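D-alanine--D-alanine ligase (PDB 5D8D) catalyses the ATP-dependent joining of two D-alanine molecules into D-alanyl-D-alanine, a building block of the bacterial cell wall. Local coordinates at residues A[7-12]-A[56-61]; A[104-109]-A[243-248]; A[117-122]-A[170-175]; A[177-182]-A[255-260]; A[187-192]-A[297-302]. One frame throughout, in Å; residues are numbered along the deposited sequence.

Contact 1 of 5, residues A[7-12]-A[56-61]; sequences FGKVAV and VNYDRA
With chi1 at 72°, Arg60 sets CG between its own backbone N and carbonyl carbon, where it meets Val10 CB at 3.9 Å. Bends at chi2 and chi3 let the rest of the chain cross Phe7 at about a right angle. Arg60 NH1 gives a 3.3 Å hydrogen bond to Phe7 O, lying above that carbonyl's plane, while NE turns to Thr303 OG1. In Asp59, CG lies anti to the carbonyl carbon (chi1 -67°), and OD2 receives the N-H of Lys9 on its anti lone pair in an almost straight bond of 2.9 Å. Asp59 N answers with a bond to Lys9 O. Parallel pairing of Val10 with Arg60 and Ala11 with Ala61 joins strand 9-13 to strand 60-63; strand 9-13 also pairs with strand 41-45 and so is central in the Rossmann-like N-terminal domain's sheet. Ala11 N to Arg60 O measures 3.0 Å. Ala11 CB stands over one face of the Tyr58 ring, 3.8 Å from its centroid, a CH-pi contact. The phenol OH continues to Glu43 OE1.

Contact 2 of 5, residues A[104-109]-A[243-248]; sequences KQIWQG and FQAVGA
Trp107 and Ile106, adjacent on helix 100-108, meet Ala245 and Val246 at the C-terminal end of helix 229-245, both helices belonging to the ATP-grasp region. From CB of Trp107, a chi1 of -70° puts CG beside the backbone N, anti to the carbonyl carbon. The five-membered ring then reaches across: CD1, on the ring's edge, lies 4.2 Å from Ala245 CB, the methyl lying near the indole plane. One atom on, NE1 approaches Val246 CB obliquely at 4.3 Å and hydrogen-bonds to Ala242 O, one residue before the segment 243-248. The indole also packs on Leu112, and the side chain comes within about 5 Å of that of Glu268, a predicted metal ligand. Ile106 adds its CG2 branch, which rests on Ala245 O at 3.5 Å and comes within 4.1 Å of Val246 CA.

The surface both side chains pack against is a helix terminus. Gly247, with positive phi, closes a Schellman motif in which Gly247 N bonds to Gln244 O and Ala248 N to Phe243 O. Ala245 O receives a weak hydrogen bond from Lys102 NZ of the second subunit, which places the contact at the dimer interface. Between the two segments themselves there is no hydrogen bond, so they meet by modest van der Waals packing, and the directional hold on the indole comes from Ala242 O.

Contact 3 of 5, residues A[117-122]-A[170-175]; sequences YRIITK and DAVVMA
Strands 117-120 and 173-175 run antiparallel, their axes 4.6 Å apart at closest approach and their directions 144° apart, a marked twist. Arg118 and Ala175 form a hydrogen-bonded pair, joined by Arg118 N to Ala175 O at 2.8 Å and by Ala175 N to Arg118 O. Ile119 and Met174 follow as a non-hydrogen-bonded pair with CA atoms 4.5 Å apart, and a third bond runs from Ile120 N to Val173 O.

Met174 is bent at chi2 and chi3, and its methyl reaches back to the neighbouring strand: CE lies 3.4 Å from both CG and CD2 of Tyr117, an oblique approach to the ring. Lys104 of helix 100-108 also packs on this methionine, and the phenol OH of Tyr117 has weak bonds to Gln105 and Gln108. Ile119 CG2 touches Val172 CG2 at 3.7 Å. Towards the other face, Ile120 CG2 lies 3.4 Å from Val173 O and 3.7 Å from Ala175 N, leaning on the backbone of its partner strand, while Ile163 of helix 159-169 packs against the same isoleucine.

Strand 117-120 is an outermost strand of the four-stranded antiparallel sheet of the ATP-grasp central domain, paired there with strand 173-177; residues 170-175 belong to the predicted ATP-binding region.

Contact 4 of 5, residues A[177-182]-A[255-260]; sequences KWITGR and DAMQDE
Backbone bonds tie Arg182 to Gln258 twice over, Gln258 N to Arg182 O at 2.9 Å and Arg182 N to Gln258 O at 3.2 Å, a hydrogen-bonded antiparallel pair. CA-H...O contacts extend the pairing: Gly181 CA lies 3.2 Å from Gln258 O, an approach that the absence of a side chain permits, and Asp259 CA is equally near Thr180 O. The apolar part belongs to Ile179 and Met257, which lie alongside one another and point opposite ways. A chi1 of 71° brings Ile179 CG1 to within 3.5 Å of Met257 CG. Separately, Met257 CE makes a methyl-to-carbonyl contact with Ile179 O at 3.5 Å. Among polar side chains, Thr180 OG1 makes a weak bond to Glu260 OE1. The Arg182 guanidinium lies alongside the Gln258 amide, nearly coplanar with it, while NH2 hydrogen-bonds to Gly226 O. In this ATP-grasp fold the linker 178-180, within the predicted ATP-binding region, leads from strand 173-177 into strand 181-189, which pairs with strand 252-259, bearer of the predicted magnesium ligand Asp255.

Contact 5 of 5, residues A[187-192]-A[297-302]; sequences SFLNGQ and VAILEQ
A beta hairpin with a two-residue type I' turn, Leu189 to Gln192, packs its bend against helix 292-301 and the Gln302 that follows, with Leu189 and Asn190 meeting Ala298, Ile299 and Gln302. The turn joins strands 181-189 and 192-198 of the ATP-grasp antiparallel sheet, and reciprocal bonds, Leu189 N to Gln192 O and Gln192 N to Leu189 O, each 2.9 Å, fix it. Asn190 and Gly191 fill its two central positions, both with the positive phi that this turn demands.

Leu189 has CG anti to its backbone N (chi1 -178°), and CD1 is the branch that touches the helix. It reaches Ile299 CG1 at 3.8 Å, the two side chains crossing at about a right angle, and Ala298 CB at 4.2 Å. Leu194 and Tyr290 pack against the same leucine. The amide end of Asn190 lies beside the carbonyl of Ala298 and the chain of Gln302. Gln302 itself turns OE1 to Gly88 N.

Leu189 and Asn190 therefore contribute about equally to the buried surface, one through a methyl packed on an aliphatic patch of the helix, the other through a polar amide near the helix end.

The five contacts run from the N-terminal domain to the ATP-grasp sheets. Contact 1 packs on helix 292-301 of contact 5, their centres 17 Å apart: Phe7 CD1 lies 3.7 Å from Leu300 CG. Contact 5 meets contact 2 through the stacked rings of Phe188 and Phe243, and contact 2 meets contact 3 where Lys104 CD lies 3.7 Å from Met174 CE. Segment 177-182 of contact 4 comes just after segment 170-175 of contact 3, and contact 4 shares strand 181-189 with contact 5. The predicted metal site lies among contacts 2, 3 and 4: contact 4 contains Asp255, while the side chains of Trp107 and Met174 are about 5 and 8 Å from that of Glu268. Contact 1 lies away from the annotated sites.

Contact 1 of 5, residues A[7-12]-A[56-61]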
# COMPACT_ATOMS: atom_id res chain seq x y z
N PHE A 7 -26.79 3.70 13.29
CA PHE A 7 -25.43 4.22 12.99
C PHE A 7 -24.76 5.04 14.10
O PHE A 7 -23.54 5.29 14.01
CB PHE A 7 -25.43 5.08 11.71
CG PHE A 7 -25.90 4.34 10.49
CD1 PHE A 7 -25.09 3.40 9.87
CD2 PHE A 7 -27.15 4.59 9.94
CE1 PHE A 7 -25.52 2.73 8.73
CE2 PHE A 7 -27.57 3.93 8.80
CZ PHE A 7 -26.76 3.00 8.20
N GLY A 8 -25.52 5.49 15.11
CA GLY A 8 -24.89 6.26 16.18
C GLY A 8 -24.25 7.52 15.58
O GLY A 8 -24.80 8.09 14.64
N LYS A 9 -23.10 7.96 16.12
CA LYS A 9 -22.53 9.25 15.71
C LYS A 9 -21.63 9.00 14.52
O LYS A 9 -20.72 8.21 14.65
CB LYS A 9 -21.78 9.95 16.83
CG LYS A 9 -22.69 10.50 17.90
CD LYS A 9 -21.96 11.38 18.91
CE LYS A 9 -21.76 12.80 18.40
NZ LYS A 9 -20.49 13.38 18.93
N VAL A 10 -21.92 9.63 13.37
CA VAL A 10 -21.08 9.44 12.20
C VAL A 10 -20.33 10.68 11.87
O VAL A 10 -20.88 11.75 11.90
CB VAL A 10 -21.75 8.71 11.00
CG1 VAL A 10 -23.20 8.33 11.24
CG2 VAL A 10 -21.48 9.38 9.66
N ALA A 11 -19.03 10.51 11.58
CA ALA A 11 -18.18 11.59 11.12
C ALA A 11 -18.04 11.53 9.61
O ALA A 11 -17.62 10.52 9.07
CB ALA A 11 -16.81 11.49 11.75
N VAL A 12 -18.40 12.62 8.94
CA VAL A 12 -18.18 12.75 7.51
C VAL A 12 -16.87 13.49 7.34
O VAL A 12 -16.78 14.70 7.62
CB VAL A 12 -19.32 13.47 6.83
CG1 VAL A 12 -19.01 13.70 5.36
CG2 VAL A 12 -20.58 12.63 6.98
N VAL A 56 -12.28 9.74 17.95
CA VAL A 56 -12.69 8.81 19.01
C VAL A 56 -14.11 9.12 19.53
O VAL A 56 -14.81 8.22 19.99
CB VAL A 56 -11.62 8.78 20.13
CG1 VAL A 56 -11.78 9.97 21.08
CG2 VAL A 56 -11.65 7.45 20.86
N ASN A 57 -14.56 10.37 19.37
CA ASN A 57 -15.95 10.78 19.67
C ASN A 57 -17.06 10.24 18.72
O ASN A 57 -18.20 10.64 18.85
CB ASN A 57 -16.01 12.31 19.70
CG ASN A 57 -15.11 12.93 20.76
OD1 ASN A 57 -15.27 12.67 21.94
ND2 ASN A 57 -14.15 13.72 20.33
N TYR A 58 -16.73 9.34 17.79
CA TYR A 58 -17.67 8.86 16.79
C TYR A 58 -17.72 7.34 16.72
O TYR A 58 -16.75 6.65 16.99
CB TYR A 58 -17.32 9.44 15.40
CG TYR A 58 -17.45 10.93 15.37
CD1 TYR A 58 -18.68 11.54 15.15
CD2 TYR A 58 -16.37 11.73 15.64
CE1 TYR A 58 -18.81 12.93 15.16
CE2 TYR A 58 -16.48 13.11 15.67
CZ TYR A 58 -17.70 13.71 15.44
OH TYR A 58 -17.75 15.07 15.45
N ASP A 59 -18.88 6.83 16.33
CA ASP A 59 -19.09 5.41 16.15
C ASP A 59 -18.60 4.88 14.82
O ASP A 59 -18.38 3.67 14.70
CB ASP A 59 -20.55 5.09 16.37
CG ASP A 59 -20.96 5.31 17.81
OD1 ASP A 59 -20.51 4.52 18.66
OD2 ASP A 59 -21.71 6.28 18.10
N ARG A 60 -18.40 5.76 13.82
CA ARG A 60 -17.95 5.35 12.48
C ARG A 60 -17.68 6.57 11.61
O ARG A 60 -18.08 7.67 11.97
CB ARG A 60 -18.98 4.42 11.77
CG ARG A 60 -20.27 5.06 11.27
CD ARG A 60 -21.57 4.35 11.65
NE ARG A 60 -21.39 2.92 11.63
CZ ARG A 60 -21.50 2.09 12.65
NH1 ARG A 60 -21.90 2.47 13.85
NH2 ARG A 60 -21.23 0.81 12.44
N ALA A 61 -17.04 6.35 10.46
CA ALA A 61 -16.67 7.40 9.57
C ALA A 61 -17.07 7.12 8.13
O ALA A 61 -16.92 6.00 7.64
CB ALA A 61 -15.17 7.61 9.66
O HOH W 1 -19.67 12.03 21.65

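Contact 2 of 5, residues A[104-109]-A[243-248]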
# COMPACT_ATOMS: atom_id res chain seq x y z
N LYS A 104 -1.14 -1.47 -11.54
CA LYS A 104 -0.97 -2.26 -12.77
C LYS A 104 -0.11 -3.51 -12.55
O LYS A 104 -0.40 -4.56 -13.12
CB LYS A 104 -0.37 -1.43 -13.90
CG LYS A 104 -1.32 -0.42 -14.50
CD LYS A 104 -0.50 0.69 -15.16
CE LYS A 104 -1.03 1.17 -16.49
NZ LYS A 104 -0.81 0.18 -17.60
N GLN A 105 0.92 -3.41 -11.71
CA GLN A 105 1.73 -4.55 -11.39
C GLN A 105 0.87 -5.56 -10.69
O GLN A 105 0.89 -6.73 -11.05
CB GLN A 105 2.91 -4.17 -10.55
CG GLN A 105 3.87 -3.23 -11.26
CD GLN A 105 4.94 -2.59 -10.39
OE1 GLN A 105 6.01 -2.26 -10.90
NE2 GLN A 105 4.67 -2.39 -9.10
N ILE A 106 0.08 -5.13 -9.72
CA ILE A 106 -0.91 -6.06 -9.13
C ILE A 106 -1.82 -6.69 -10.19
O ILE A 106 -2.14 -7.91 -10.13
CB ILE A 106 -1.78 -5.40 -8.06
CG1 ILE A 106 -0.95 -4.86 -6.88
CG2 ILE A 106 -2.80 -6.40 -7.52
CD1 ILE A 106 -0.00 -5.84 -6.25
N TRP A 107 -2.25 -5.88 -11.15
CA TRP A 107 -3.05 -6.38 -12.27
C TRP A 107 -2.27 -7.32 -13.26
O TRP A 107 -2.80 -8.38 -13.60
CB TRP A 107 -3.75 -5.22 -13.01
CG TRP A 107 -4.85 -4.56 -12.23
CD1 TRP A 107 -5.57 -5.08 -11.18
CD2 TRP A 107 -5.36 -3.27 -12.47
NE1 TRP A 107 -6.49 -4.16 -10.75
CE2 TRP A 107 -6.37 -3.04 -11.52
CE3 TRP A 107 -5.06 -2.26 -13.39
CZ2 TRP A 107 -7.09 -1.86 -11.47
CZ3 TRP A 107 -5.78 -1.08 -13.34
CH2 TRP A 107 -6.79 -0.90 -12.39
N GLN A 108 -1.05 -6.96 -13.68
CA GLN A 108 -0.16 -7.88 -14.43
C GLN A 108 0.01 -9.18 -13.68
O GLN A 108 -0.09 -10.25 -14.23
CB GLN A 108 1.21 -7.27 -14.64
CG GLN A 108 1.28 -6.33 -15.83
CD GLN A 108 2.46 -5.36 -15.81
OE1 GLN A 108 3.22 -5.27 -14.82
NE2 GLN A 108 2.61 -4.62 -16.91
N GLY A 109 0.18 -9.04 -12.37
CA GLY A 109 0.40 -10.15 -11.52
C GLY A 109 -0.79 -11.02 -11.26
O GLY A 109 -0.63 -12.02 -10.57
N PHE A 243 -11.06 -5.09 -9.18
CA PHE A 243 -11.43 -4.42 -7.94
C PHE A 243 -10.97 -5.31 -6.78
O PHE A 243 -10.31 -4.84 -5.86
CB PHE A 243 -12.95 -4.16 -7.93
CG PHE A 243 -13.45 -3.27 -6.82
CD1 PHE A 243 -13.33 -1.89 -6.90
CD2 PHE A 243 -14.11 -3.82 -5.71
CE1 PHE A 243 -13.85 -1.07 -5.90
CE2 PHE A 243 -14.61 -3.00 -4.69
CZ PHE A 243 -14.49 -1.61 -4.80
N GLN A 244 -11.33 -6.59 -6.85
CA GLN A 244 -10.86 -7.58 -5.88
C GLN A 244 -9.35 -7.75 -5.84
O GLN A 244 -8.76 -7.81 -4.76
CB GLN A 244 -11.51 -8.93 -6.15
CG GLN A 244 -12.98 -8.93 -5.74
CD GLN A 244 -13.83 -10.02 -6.34
OE1 GLN A 244 -14.96 -10.25 -5.87
NE2 GLN A 244 -13.36 -10.68 -7.40
N ALA A 245 -8.70 -7.75 -7.00
CA ALA A 245 -7.27 -8.00 -7.05
C ALA A 245 -6.48 -7.01 -6.23
O ALA A 245 -5.57 -7.36 -5.52
CB ALA A 245 -6.76 -7.99 -8.47
N VAL A 246 -6.82 -5.75 -6.37
CA VAL A 246 -6.08 -4.68 -5.75
C VAL A 246 -6.52 -4.56 -4.29
O VAL A 246 -5.92 -3.81 -3.54
CB VAL A 246 -6.31 -3.39 -6.56
CG1 VAL A 246 -7.59 -2.71 -6.11
CG2 VAL A 246 -5.12 -2.47 -6.46
N GLY A 247 -7.56 -5.31 -3.90
CA GLY A 247 -8.06 -5.31 -2.53
C GLY A 247 -9.04 -4.18 -2.18
O GLY A 247 -9.20 -3.87 -1.00
N ALA A 248 -9.70 -3.59 -3.19
CA ALA A 248 -10.70 -2.54 -2.94
C ALA A 248 -11.93 -3.14 -2.29
O ALA A 248 -12.20 -4.32 -2.53
CB ALA A 248 -11.08 -1.82 -4.22

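Contact 3 of 5, residues A[117-122]-A[170-175]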
# COMPACT_ATOMS: atom_id res chain seq x y z
N TYR A 117 3.86 -0.30 -19.94
CA TYR A 117 4.31 1.01 -19.50
C TYR A 117 5.80 0.98 -19.19
O TYR A 117 6.40 -0.08 -19.17
CB TYR A 117 3.53 1.42 -18.24
CG TYR A 117 3.80 0.48 -17.10
CD1 TYR A 117 3.11 -0.73 -17.00
CD2 TYR A 117 4.81 0.77 -16.15
CE1 TYR A 117 3.39 -1.63 -15.98
CE2 TYR A 117 5.10 -0.12 -15.13
CZ TYR A 117 4.40 -1.32 -15.04
OH TYR A 117 4.67 -2.21 -14.03
N ARG A 118 6.38 2.15 -18.91
CA ARG A 118 7.75 2.26 -18.44
C ARG A 118 7.92 3.46 -17.49
O ARG A 118 7.52 4.59 -17.82
CB ARG A 118 8.73 2.40 -19.63
CG ARG A 118 8.95 1.14 -20.48
CD ARG A 118 9.59 -0.04 -19.73
NE ARG A 118 8.93 -1.32 -20.05
CZ ARG A 118 9.19 -2.12 -21.09
NH1 ARG A 118 10.14 -1.84 -21.98
NH2 ARG A 118 8.49 -3.25 -21.24
N ILE A 119 8.55 3.22 -16.35
CA ILE A 119 8.79 4.29 -15.36
C ILE A 119 9.94 5.11 -15.94
O ILE A 119 10.91 4.54 -16.47
CB ILE A 119 9.12 3.73 -13.94
CG1 ILE A 119 8.02 2.76 -13.44
CG2 ILE A 119 9.26 4.87 -12.94
CD1 ILE A 119 8.46 1.76 -12.38
N ILE A 120 9.81 6.44 -15.84
CA ILE A 120 10.73 7.38 -16.51
C ILE A 120 11.19 8.51 -15.56
O ILE A 120 10.38 9.32 -15.10
CB ILE A 120 10.10 7.88 -17.85
CG1 ILE A 120 10.90 9.05 -18.47
CG2 ILE A 120 8.61 8.19 -17.70
CD1 ILE A 120 10.43 10.45 -18.14
N THR A 121 12.49 8.51 -15.27
CA THR A 121 13.08 9.34 -14.23
C THR A 121 14.44 9.97 -14.60
O THR A 121 15.47 9.64 -14.01
CB THR A 121 13.27 8.50 -12.95
OG1 THR A 121 14.47 7.74 -13.08
CG2 THR A 121 12.13 7.54 -12.75
N LYS A 122 14.46 10.86 -15.58
CA LYS A 122 15.70 11.58 -15.87
C LYS A 122 16.78 10.63 -16.42
O LYS A 122 17.30 10.81 -17.51
CB LYS A 122 16.19 12.31 -14.63
CG LYS A 122 16.10 13.82 -14.75
CD LYS A 122 14.68 14.30 -14.98
CE LYS A 122 14.23 14.14 -16.42
NZ LYS A 122 12.94 14.82 -16.69
N ASP A 170 4.51 15.16 -9.46
CA ASP A 170 5.17 13.90 -9.09
C ASP A 170 6.66 13.82 -9.48
O ASP A 170 7.01 14.06 -10.63
CB ASP A 170 4.43 12.75 -9.78
CG ASP A 170 3.99 11.67 -8.82
OD1 ASP A 170 4.84 11.08 -8.11
OD2 ASP A 170 2.77 11.40 -8.80
N ALA A 171 7.53 13.47 -8.53
CA ALA A 171 8.92 13.09 -8.85
C ALA A 171 8.95 11.87 -9.78
O ALA A 171 9.76 11.82 -10.71
CB ALA A 171 9.70 12.79 -7.58
N VAL A 172 8.05 10.91 -9.54
CA VAL A 172 7.95 9.66 -10.34
C VAL A 172 6.76 9.70 -11.35
O VAL A 172 5.62 10.05 -11.01
CB VAL A 172 8.00 8.39 -9.43
CG1 VAL A 172 6.92 8.40 -8.34
CG2 VAL A 172 7.95 7.11 -10.27
N VAL A 173 7.06 9.35 -12.60
CA VAL A 173 6.16 9.53 -13.77
C VAL A 173 6.22 8.23 -14.61
O VAL A 173 7.28 7.57 -14.66
CB VAL A 173 6.59 10.78 -14.59
CG1 VAL A 173 5.87 10.89 -15.92
CG2 VAL A 173 6.38 12.06 -13.79
N MET A 174 5.09 7.82 -15.21
CA MET A 174 5.05 6.64 -16.12
C MET A 174 4.63 7.01 -17.54
O MET A 174 3.69 7.77 -17.73
CB MET A 174 4.14 5.50 -15.63
CG MET A 174 2.69 5.84 -15.29
SD MET A 174 1.47 4.53 -15.62
CE MET A 174 2.36 3.01 -15.28
N ALA A 175 5.37 6.49 -18.52
CA ALA A 175 4.94 6.51 -19.91
C ALA A 175 4.21 5.19 -20.17
O ALA A 175 4.81 4.13 -20.07
CB ALA A 175 6.12 6.68 -20.85

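Contact 4 of 5, residues A[177-182]-A[255-260]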
# COMPACT_ATOMS: atom_id res chain seq x y z
N LYS A 177 1.84 2.89 -22.94
CA LYS A 177 1.45 2.69 -24.36
C LYS A 177 0.04 3.20 -24.66
O LYS A 177 -0.89 2.77 -24.00
CB LYS A 177 1.49 1.19 -24.69
CG LYS A 177 0.93 0.79 -26.04
CD LYS A 177 1.38 -0.62 -26.45
CE LYS A 177 0.44 -1.28 -27.46
NZ LYS A 177 1.17 -1.68 -28.70
N TRP A 178 -0.11 4.10 -25.64
CA TRP A 178 -1.45 4.63 -25.99
C TRP A 178 -2.25 3.50 -26.62
O TRP A 178 -1.72 2.74 -27.39
CB TRP A 178 -1.37 5.81 -26.97
CG TRP A 178 -2.71 6.44 -27.28
CD1 TRP A 178 -3.51 6.19 -28.37
CD2 TRP A 178 -3.40 7.44 -26.50
NE1 TRP A 178 -4.65 6.97 -28.31
CE2 TRP A 178 -4.61 7.74 -27.18
CE3 TRP A 178 -3.12 8.10 -25.30
CZ2 TRP A 178 -5.54 8.68 -26.68
CZ3 TRP A 178 -4.04 9.04 -24.81
CH2 TRP A 178 -5.23 9.32 -25.50
N ILE A 179 -3.52 3.38 -26.25
CA ILE A 179 -4.41 2.50 -26.98
C ILE A 179 -5.59 3.34 -27.48
O ILE A 179 -6.14 4.18 -26.75
CB ILE A 179 -4.80 1.23 -26.18
CG1 ILE A 179 -5.74 1.58 -25.02
CG2 ILE A 179 -3.53 0.46 -25.78
CD1 ILE A 179 -5.58 0.71 -23.78
N THR A 180 -5.93 3.15 -28.75
CA THR A 180 -6.98 3.92 -29.38
C THR A 180 -8.29 3.23 -29.06
O THR A 180 -8.46 2.01 -29.29
CB THR A 180 -6.84 3.97 -30.91
OG1 THR A 180 -6.86 2.62 -31.42
CG2 THR A 180 -5.55 4.70 -31.33
N GLY A 181 -9.21 4.05 -28.54
CA GLY A 181 -10.56 3.61 -28.28
C GLY A 181 -11.37 4.56 -27.43
O GLY A 181 -11.17 5.77 -27.45
N ARG A 182 -12.28 3.98 -26.67
CA ARG A 182 -13.21 4.72 -25.83
C ARG A 182 -12.97 4.33 -24.36
O ARG A 182 -12.62 3.18 -24.07
CB ARG A 182 -14.62 4.33 -26.25
CG ARG A 182 -14.92 4.66 -27.71
CD ARG A 182 -16.35 4.30 -28.06
NE ARG A 182 -16.65 2.88 -27.91
CZ ARG A 182 -17.88 2.36 -27.96
NH1 ARG A 182 -18.94 3.14 -28.17
NH2 ARG A 182 -18.07 1.05 -27.83
N ASP A 255 -11.53 2.55 -13.93
CA ASP A 255 -11.55 3.06 -15.31
C ASP A 255 -10.93 2.07 -16.27
O ASP A 255 -9.95 1.37 -15.96
CB ASP A 255 -10.81 4.36 -15.40
CG ASP A 255 -11.51 5.50 -14.66
OD1 ASP A 255 -12.70 5.37 -14.22
OD2 ASP A 255 -10.83 6.54 -14.53
N ALA A 256 -11.50 2.00 -17.47
CA ALA A 256 -11.03 1.05 -18.47
C ALA A 256 -11.18 1.62 -19.88
O ALA A 256 -11.90 2.59 -20.10
CB ALA A 256 -11.76 -0.27 -18.32
N MET A 257 -10.45 1.02 -20.81
CA MET A 257 -10.48 1.32 -22.24
C MET A 257 -11.09 0.13 -23.01
O MET A 257 -10.85 -1.02 -22.65
CB MET A 257 -9.04 1.51 -22.71
CG MET A 257 -8.84 2.64 -23.69
SD MET A 257 -9.02 4.25 -22.92
CE MET A 257 -7.84 5.24 -23.87
N GLN A 258 -11.89 0.39 -24.04
CA GLN A 258 -12.09 -0.63 -25.11
C GLN A 258 -11.36 -0.21 -26.37
O GLN A 258 -11.50 0.90 -26.79
CB GLN A 258 -13.55 -0.89 -25.43
CG GLN A 258 -13.78 -2.19 -26.24
CD GLN A 258 -15.20 -2.40 -26.76
OE1 GLN A 258 -15.74 -3.54 -26.83
NE2 GLN A 258 -15.83 -1.29 -27.14
N ASP A 259 -10.57 -1.10 -26.97
CA ASP A 259 -9.79 -0.74 -28.19
C ASP A 259 -10.62 -0.97 -29.44
O ASP A 259 -11.69 -1.62 -29.38
CB ASP A 259 -8.39 -1.43 -28.30
CG ASP A 259 -8.45 -2.97 -28.39
OD1 ASP A 259 -9.49 -3.57 -28.73
OD2 ASP A 259 -7.41 -3.61 -28.08
N GLU A 260 -10.12 -0.49 -30.56
CA GLU A 260 -10.86 -0.62 -31.83
C GLU A 260 -10.99 -2.07 -32.32
O GLU A 260 -11.78 -2.33 -33.21
CB GLU A 260 -10.30 0.34 -32.90
CG GLU A 260 -10.68 1.79 -32.56
CD GLU A 260 -10.04 2.85 -33.43
OE1 GLU A 260 -8.99 2.59 -34.03
OE2 GLU A 260 -10.58 3.98 -33.46

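Contact 5 of 5, residues A[187-192]-A[297-302]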
# COMPACT_ATOMS: atom_id res chain seq x y z
N SER A 187 -18.50 1.85 -11.74
CA SER A 187 -18.62 2.23 -10.35
C SER A 187 -18.94 1.01 -9.52
O SER A 187 -19.45 0.04 -10.03
CB SER A 187 -19.71 3.28 -10.17
OG SER A 187 -19.42 4.45 -10.90
N PHE A 188 -18.68 1.09 -8.22
CA PHE A 188 -18.93 -0.06 -7.36
C PHE A 188 -19.76 0.35 -6.18
O PHE A 188 -19.60 1.44 -5.66
CB PHE A 188 -17.60 -0.74 -6.93
CG PHE A 188 -17.02 -1.64 -7.98
CD1 PHE A 188 -16.29 -1.12 -9.03
CD2 PHE A 188 -17.27 -3.01 -7.95
CE1 PHE A 188 -15.80 -1.92 -10.04
CE2 PHE A 188 -16.77 -3.84 -8.96
CZ PHE A 188 -16.01 -3.28 -10.00
N LEU A 189 -20.68 -0.52 -5.80
CA LEU A 189 -21.46 -0.37 -4.60
C LEU A 189 -21.72 -1.72 -3.99
O LEU A 189 -22.00 -2.67 -4.68
CB LEU A 189 -22.76 0.34 -4.89
CG LEU A 189 -23.63 0.58 -3.68
CD1 LEU A 189 -22.98 1.51 -2.70
CD2 LEU A 189 -24.97 1.12 -4.07
N ASN A 190 -21.63 -1.79 -2.68
CA ASN A 190 -21.60 -3.04 -1.90
C ASN A 190 -20.76 -4.14 -2.55
O ASN A 190 -21.20 -5.27 -2.80
CB ASN A 190 -23.02 -3.44 -1.54
CG ASN A 190 -23.74 -2.35 -0.74
OD1 ASN A 190 -23.11 -1.52 -0.05
ND2 ASN A 190 -25.06 -2.33 -0.83
N GLY A 191 -19.54 -3.75 -2.88
CA GLY A 191 -18.58 -4.60 -3.55
C GLY A 191 -18.87 -4.98 -4.97
O GLY A 191 -18.04 -5.64 -5.56
N GLN A 192 -20.00 -4.56 -5.56
CA GLN A 192 -20.43 -5.05 -6.91
C GLN A 192 -20.51 -3.96 -7.98
O GLN A 192 -20.67 -2.79 -7.65
CB GLN A 192 -21.78 -5.75 -6.81
CG GLN A 192 -21.76 -6.94 -5.86
CD GLN A 192 -20.82 -8.08 -6.31
OE1 GLN A 192 -19.95 -8.50 -5.54
NE2 GLN A 192 -20.99 -8.56 -7.56
N VAL A 297 -26.70 6.21 2.30
CA VAL A 297 -26.96 5.20 3.33
C VAL A 297 -26.30 3.82 2.98
O VAL A 297 -25.73 3.14 3.84
CB VAL A 297 -28.47 5.08 3.59
CG1 VAL A 297 -28.82 3.83 4.39
CG2 VAL A 297 -28.95 6.33 4.33
N ALA A 298 -26.34 3.44 1.72
CA ALA A 298 -25.82 2.15 1.30
C ALA A 298 -24.28 2.09 1.41
O ALA A 298 -23.72 1.06 1.82
CB ALA A 298 -26.28 1.82 -0.12
N ILE A 299 -23.61 3.17 1.06
CA ILE A 299 -22.18 3.27 1.31
C ILE A 299 -21.93 3.11 2.84
O ILE A 299 -21.12 2.30 3.26
CB ILE A 299 -21.59 4.59 0.74
CG1 ILE A 299 -21.61 4.53 -0.79
CG2 ILE A 299 -20.17 4.85 1.23
CD1 ILE A 299 -21.48 5.89 -1.50
N LEU A 300 -22.66 3.83 3.66
CA LEU A 300 -22.43 3.79 5.10
C LEU A 300 -22.74 2.40 5.70
O LEU A 300 -22.21 2.03 6.74
CB LEU A 300 -23.29 4.86 5.79
CG LEU A 300 -23.04 5.11 7.27
CD1 LEU A 300 -21.58 5.47 7.50
CD2 LEU A 300 -23.92 6.24 7.74
N GLU A 301 -23.63 1.65 5.06
CA GLU A 301 -24.02 0.32 5.55
C GLU A 301 -22.87 -0.67 5.55
O GLU A 301 -22.86 -1.56 6.36
CB GLU A 301 -25.20 -0.23 4.75
CG GLU A 301 -26.53 0.24 5.30
CD GLU A 301 -27.69 -0.13 4.40
OE1 GLU A 301 -27.40 -0.63 3.30
OE2 GLU A 301 -28.86 0.08 4.80
N GLN A 302 -21.87 -0.47 4.71
CA GLN A 302 -20.62 -1.25 4.78
C GLN A 302 -19.99 -1.21 6.15
O GLN A 302 -19.25 -2.13 6.47
CB GLN A 302 -19.53 -0.75 3.83
CG GLN A 302 -19.90 -0.66 2.35
CD GLN A 302 -19.16 0.48 1.59
OE1 GLN A 302 -18.04 0.87 1.96
NE2 GLN A 302 -19.77 0.96 0.52